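Local structure of probable leucine/isoleucine/valine-binding protein (Rhodopirellula baltica, 4KV7) at residues G114-A119 with N133-Y138; T270-H275 with S303-I308. The protein probably binds leucine, isoleucine, valine or a related small molecule as a periplasmic substrate-binding protein of the leucine-binding family. The protein carries 1 engineered substitution. All coordinates share one frame; numbering follows the deposited sequence.

In the fold
Both contacts are buried near the middle of the chain, and each uses a segment that follows a strand. In contact 1 two such loops, after strands 112-113 and 131-132, meet each other; in contact 2 the end of strand 268-271 and the loop beyond it meet helix 301-319. Their chemistry differs accordingly. Contact 1 is polar and aromatic, with waters, a cation-pi pair and a bound formic acid, whereas contact 2 is mostly aliphatic. The two touch through side chains of contact 1: Arg135 forms a salt bridge with Glu305, and the hydroxyl of Tyr134 probably bonds to the carbonyl of Val272. A charged pair thus joins a polar site to an apolar one.

Contact 1 of 2, residues G114-A119 with N133-Y138; sequences GAFTGA and NYRASY. With FMT (formic acid), chain B.
Arg135 starts from the crowded position between its backbone N and carbonyl carbon (chi1 57°), and bends at the next two torsions turn one face of its guanidinium to the backbone at Thr117 N, offset toward the rim. Phe116, its CG anti to the backbone N, swings its ring to meet it, while Tyr138 has CG beside its own N and turns one face of its ring to Gly118. Arg135 NH1 lies over one face of the Phe116 ring, offset toward the rim and 3.3 Å from CE2. The planes are 62° apart, an oblique cation-pi pair with Arg135 CZ 4.5 Å from the centroid of the Phe116 ring. Glu305 forms a salt bridge with Arg135 NE.

Gly118 CA sits almost squarely over the face of the Tyr138 ring, 3.6 Å from its centroid, as a CH-pi contact. The place a CB would take on Gly118 is only 2.7 Å from Tyr138 N, which donates a nearly straight bond (171°) to Gly118 O at 2.9 Å. Here the second loop passes into helix 138-151, with Ser137 at the N-cap, a passage consistent with a crossover between the lobes of a periplasmic binding protein.

Tyr138 OH donates to formic acid O1 at 2.6 Å. Thr95 and Tyr68 also bond this ligand. An alanine in place of Tyr138 would remove the ring facing Gly118 and the hydroxyl bonded to formic acid, and would probably leave the Gly118 turn and the ligand less firmly held.

Thr117 OG1 closes an ST turn by accepting from Ala119 N at 3.1 Å, and is also bonded to Thr95. A water accepts from Ala115 N at 3.0 Å and reaches Asn133 OD1, whose ND2 is bonded to the carbonyl of Leu122.

Contact 2 of 2, residues T270-H275 with S303-I308; sequences TQVVPH and SLEGYI
Apolar contacts come first, and Val273 carries most of them. Its CB points at the helix, and its two methyls divide the work. CG1, beside the backbone N, meets Ile308 CD1 at 3.6 Å and also rests on the helix backbone, 3.8 Å from Glu305 CA. CG2, in the crowded position between N and carbonyl carbon, lies 3.8 Å from Leu304 CD2, and the two side chains run antiparallel alongside one another. Leu304 and Ile308, one helical turn apart, therefore take this one branched residue between them, with Glu305 CA and CB against CG1.

Contacts of methyls with oxygen form the second group. With its CG anti to the backbone N (chi1 173°), Leu304 sends CD2 against the carbonyl of Pro274, 3.2 Å from O. On the other flank Glu305 runs out extended and crosses Val272 obliquely, so that OE1 comes within 3.3 Å of Val272 CG2. The valine methyl thus covers part of a buried carboxylate whose other oxygen, OE2, forms a salt bridge with Arg135; the neighbouring positive charge would be expected to favour the ionised form.

After Gln271 the chain leaves strand 268-271, a member of the mixed sheet, and Val272 to Pro274 pass beside helix 301-319, an arrangement consistent with the crossover region between the lobes of a type I periplasmic binding protein.

Contact 1 of 2, residues G114-A119 with N133-Y138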
# COMPACT_ATOMS: atom_id res chain seq x y z
N GLY A 114 8.43 -5.36 0.24
CA GLY A 114 7.55 -4.41 -0.41
C GLY A 114 6.07 -4.70 -0.32
O GLY A 114 5.31 -4.35 -1.23
N ALA A 115 5.65 -5.33 0.76
CA ALA A 115 4.23 -5.64 0.94
C ALA A 115 3.36 -4.38 0.92
O ALA A 115 3.71 -3.36 1.53
CB ALA A 115 4.03 -6.42 2.22
N PHE A 116 2.24 -4.45 0.22
CA PHE A 116 1.27 -3.36 0.14
C PHE A 116 0.43 -3.38 1.41
O PHE A 116 -0.67 -3.93 1.46
CB PHE A 116 0.44 -3.53 -1.14
CG PHE A 116 -0.52 -2.40 -1.46
CD1 PHE A 116 -1.84 -2.45 -1.04
CD2 PHE A 116 -0.12 -1.33 -2.24
CE1 PHE A 116 -2.73 -1.44 -1.36
CE2 PHE A 116 -1.02 -0.31 -2.57
CZ PHE A 116 -2.32 -0.37 -2.12
N THR A 117 1.02 -2.81 2.46
CA THR A 117 0.39 -2.70 3.77
C THR A 117 1.29 -1.86 4.66
O THR A 117 2.49 -2.11 4.74
CB THR A 117 0.12 -4.06 4.50
OG1 THR A 117 0.06 -3.82 5.91
CG2 THR A 117 1.20 -5.10 4.20
N GLY A 118 0.70 -0.87 5.32
CA GLY A 118 1.42 -0.03 6.26
C GLY A 118 1.36 -0.48 7.70
O GLY A 118 1.65 0.31 8.59
N ALA A 119 1.01 -1.75 7.94
CA ALA A 119 0.75 -2.18 9.30
C ALA A 119 2.00 -2.19 10.16
O ALA A 119 3.10 -2.54 9.72
CB ALA A 119 0.12 -3.55 9.30
N ASN A 133 10.51 -3.34 4.00
CA ASN A 133 9.44 -2.50 3.48
C ASN A 133 9.96 -1.31 2.68
O ASN A 133 11.00 -0.75 3.00
CB ASN A 133 8.60 -1.98 4.64
CG ASN A 133 8.08 -3.09 5.52
OD1 ASN A 133 7.29 -3.93 5.07
ND2 ASN A 133 8.50 -3.11 6.78
N TYR A 134 9.21 -0.93 1.65
CA TYR A 134 9.39 0.35 0.98
C TYR A 134 8.60 1.47 1.68
O TYR A 134 9.15 2.51 2.04
CB TYR A 134 9.00 0.28 -0.52
CG TYR A 134 8.63 1.66 -1.02
CD1 TYR A 134 9.59 2.65 -1.16
CD2 TYR A 134 7.30 2.00 -1.26
CE1 TYR A 134 9.25 3.94 -1.53
CE2 TYR A 134 6.95 3.29 -1.64
CZ TYR A 134 7.93 4.26 -1.77
OH TYR A 134 7.61 5.55 -2.13
N ARG A 135 7.30 1.25 1.85
CA ARG A 135 6.36 2.35 2.11
C ARG A 135 6.29 2.81 3.55
O ARG A 135 6.53 2.05 4.49
CB ARG A 135 4.95 1.96 1.65
CG ARG A 135 4.42 0.68 2.28
CD ARG A 135 2.92 0.72 2.58
NE ARG A 135 2.13 0.76 1.36
CZ ARG A 135 0.83 1.04 1.31
NH1 ARG A 135 0.22 1.08 0.13
NH2 ARG A 135 0.15 1.28 2.42
N ALA A 136 5.91 4.07 3.70
CA ALA A 136 5.53 4.64 4.99
C ALA A 136 4.40 3.82 5.60
O ALA A 136 3.69 3.08 4.91
CB ALA A 136 5.10 6.09 4.80
N SER A 137 4.22 3.98 6.90
CA SER A 137 3.28 3.19 7.68
C SER A 137 1.92 3.87 7.85
O SER A 137 1.77 5.07 7.61
CB SER A 137 3.87 2.94 9.06
OG SER A 137 3.82 4.16 9.80
N TYR A 138 0.94 3.10 8.32
CA TYR A 138 -0.36 3.68 8.65
C TYR A 138 -0.23 4.67 9.81
O TYR A 138 -0.96 5.67 9.85
CB TYR A 138 -1.44 2.62 8.97
CG TYR A 138 -1.76 1.70 7.81
CD1 TYR A 138 -1.89 2.18 6.51
CD2 TYR A 138 -1.92 0.34 8.02
CE1 TYR A 138 -2.19 1.33 5.45
CE2 TYR A 138 -2.22 -0.51 6.98
CZ TYR A 138 -2.34 -0.01 5.69
OH TYR A 138 -2.59 -0.82 4.62
C FMT B . -4.57 -3.64 4.73
O1 FMT B . -3.47 -3.25 5.14
O2 FMT B . -5.01 -4.79 4.86
O HOH W 1 6.59 -1.67 1.29
O HOH W 2 5.37 -2.53 3.65
O HOH W 3 7.20 -6.16 3.21

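Contact 2 of 2, residues T270-H275 with S303-I308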
# COMPACT_ATOMS: atom_id res chain seq x y z
N THR A 270 -4.19 10.00 1.53
CA THR A 270 -2.76 9.99 1.71
C THR A 270 -2.13 8.85 0.91
O THR A 270 -2.61 7.71 0.96
CB THR A 270 -2.36 9.88 3.19
OG1 THR A 270 -3.12 8.85 3.82
CG2 THR A 270 -2.62 11.18 3.91
N GLN A 271 -1.06 9.16 0.18
CA GLN A 271 -0.34 8.17 -0.60
C GLN A 271 1.06 7.95 -0.06
O GLN A 271 1.64 8.82 0.61
CB GLN A 271 -0.26 8.61 -2.06
CG GLN A 271 -1.60 8.98 -2.69
CD GLN A 271 -2.64 7.90 -2.52
OE1 GLN A 271 -2.39 6.73 -2.81
NE2 GLN A 271 -3.83 8.27 -2.06
N VAL A 272 1.62 6.78 -0.37
CA VAL A 272 2.97 6.43 0.02
C VAL A 272 3.94 6.54 -1.16
O VAL A 272 5.10 6.11 -1.06
CB VAL A 272 3.03 5.03 0.65
CG1 VAL A 272 2.21 4.99 1.93
CG2 VAL A 272 2.55 3.96 -0.34
N VAL A 273 3.45 7.12 -2.25
CA VAL A 273 4.23 7.38 -3.46
C VAL A 273 3.86 8.79 -3.93
O VAL A 273 2.79 9.29 -3.59
CB VAL A 273 3.89 6.37 -4.59
CG1 VAL A 273 4.32 4.96 -4.19
CG2 VAL A 273 2.40 6.41 -4.94
N PRO A 274 4.74 9.43 -4.71
CA PRO A 274 4.39 10.72 -5.30
C PRO A 274 3.31 10.53 -6.36
O PRO A 274 2.89 9.41 -6.66
CB PRO A 274 5.71 11.18 -5.93
CG PRO A 274 6.43 9.92 -6.22
CD PRO A 274 6.09 9.00 -5.09
N HIS A 275 2.81 11.63 -6.91
CA HIS A 275 1.71 11.52 -7.85
C HIS A 275 2.23 10.93 -9.16
O HIS A 275 3.32 11.25 -9.61
CB HIS A 275 1.06 12.87 -8.11
CG HIS A 275 -0.32 12.75 -8.65
ND1 HIS A 275 -0.58 12.29 -9.92
CD2 HIS A 275 -1.52 12.95 -8.07
CE1 HIS A 275 -1.89 12.25 -10.11
NE2 HIS A 275 -2.48 12.65 -9.00
N SER A 303 -0.09 0.88 -8.94
CA SER A 303 0.94 0.35 -9.81
C SER A 303 2.24 1.12 -9.72
O SER A 303 3.31 0.55 -9.92
CB SER A 303 0.48 0.22 -11.26
OG SER A 303 0.06 1.45 -11.80
N LEU A 304 2.19 2.42 -9.41
CA LEU A 304 3.42 3.16 -9.16
C LEU A 304 4.17 2.56 -7.98
O LEU A 304 5.38 2.38 -8.04
CB LEU A 304 3.12 4.64 -8.94
CG LEU A 304 4.30 5.52 -8.50
CD1 LEU A 304 5.46 5.41 -9.49
CD2 LEU A 304 3.84 6.96 -8.41
N GLU A 305 3.46 2.21 -6.91
CA GLU A 305 4.11 1.54 -5.79
C GLU A 305 4.72 0.19 -6.22
O GLU A 305 5.85 -0.13 -5.83
CB GLU A 305 3.15 1.36 -4.61
CG GLU A 305 3.80 0.76 -3.37
CD GLU A 305 2.90 0.76 -2.15
OE1 GLU A 305 1.80 1.35 -2.20
OE2 GLU A 305 3.29 0.14 -1.14
N GLY A 306 3.99 -0.59 -7.00
CA GLY A 306 4.52 -1.87 -7.46
C GLY A 306 5.77 -1.69 -8.30
O GLY A 306 6.75 -2.43 -8.17
N TYR A 307 5.76 -0.68 -9.17
CA TYR A 307 6.91 -0.35 -9.99
C TYR A 307 8.12 0.02 -9.13
O TYR A 307 9.24 -0.42 -9.40
CB TYR A 307 6.55 0.76 -10.98
CG TYR A 307 7.73 1.23 -11.80
CD1 TYR A 307 8.14 0.51 -12.91
CD2 TYR A 307 8.43 2.38 -11.45
CE1 TYR A 307 9.23 0.93 -13.66
CE2 TYR A 307 9.50 2.81 -12.20
CZ TYR A 307 9.91 2.08 -13.29
OH TYR A 307 10.99 2.54 -14.00
N ILE A 308 7.91 0.84 -8.11
CA ILE A 308 8.98 1.22 -7.18
C ILE A 308 9.56 -0.01 -6.48
O ILE A 308 10.79 -0.16 -6.40
CB ILE A 308 8.46 2.23 -6.15
CG1 ILE A 308 8.26 3.57 -6.84
CG2 ILE A 308 9.43 2.36 -4.96
CD1 ILE A 308 7.43 4.58 -6.06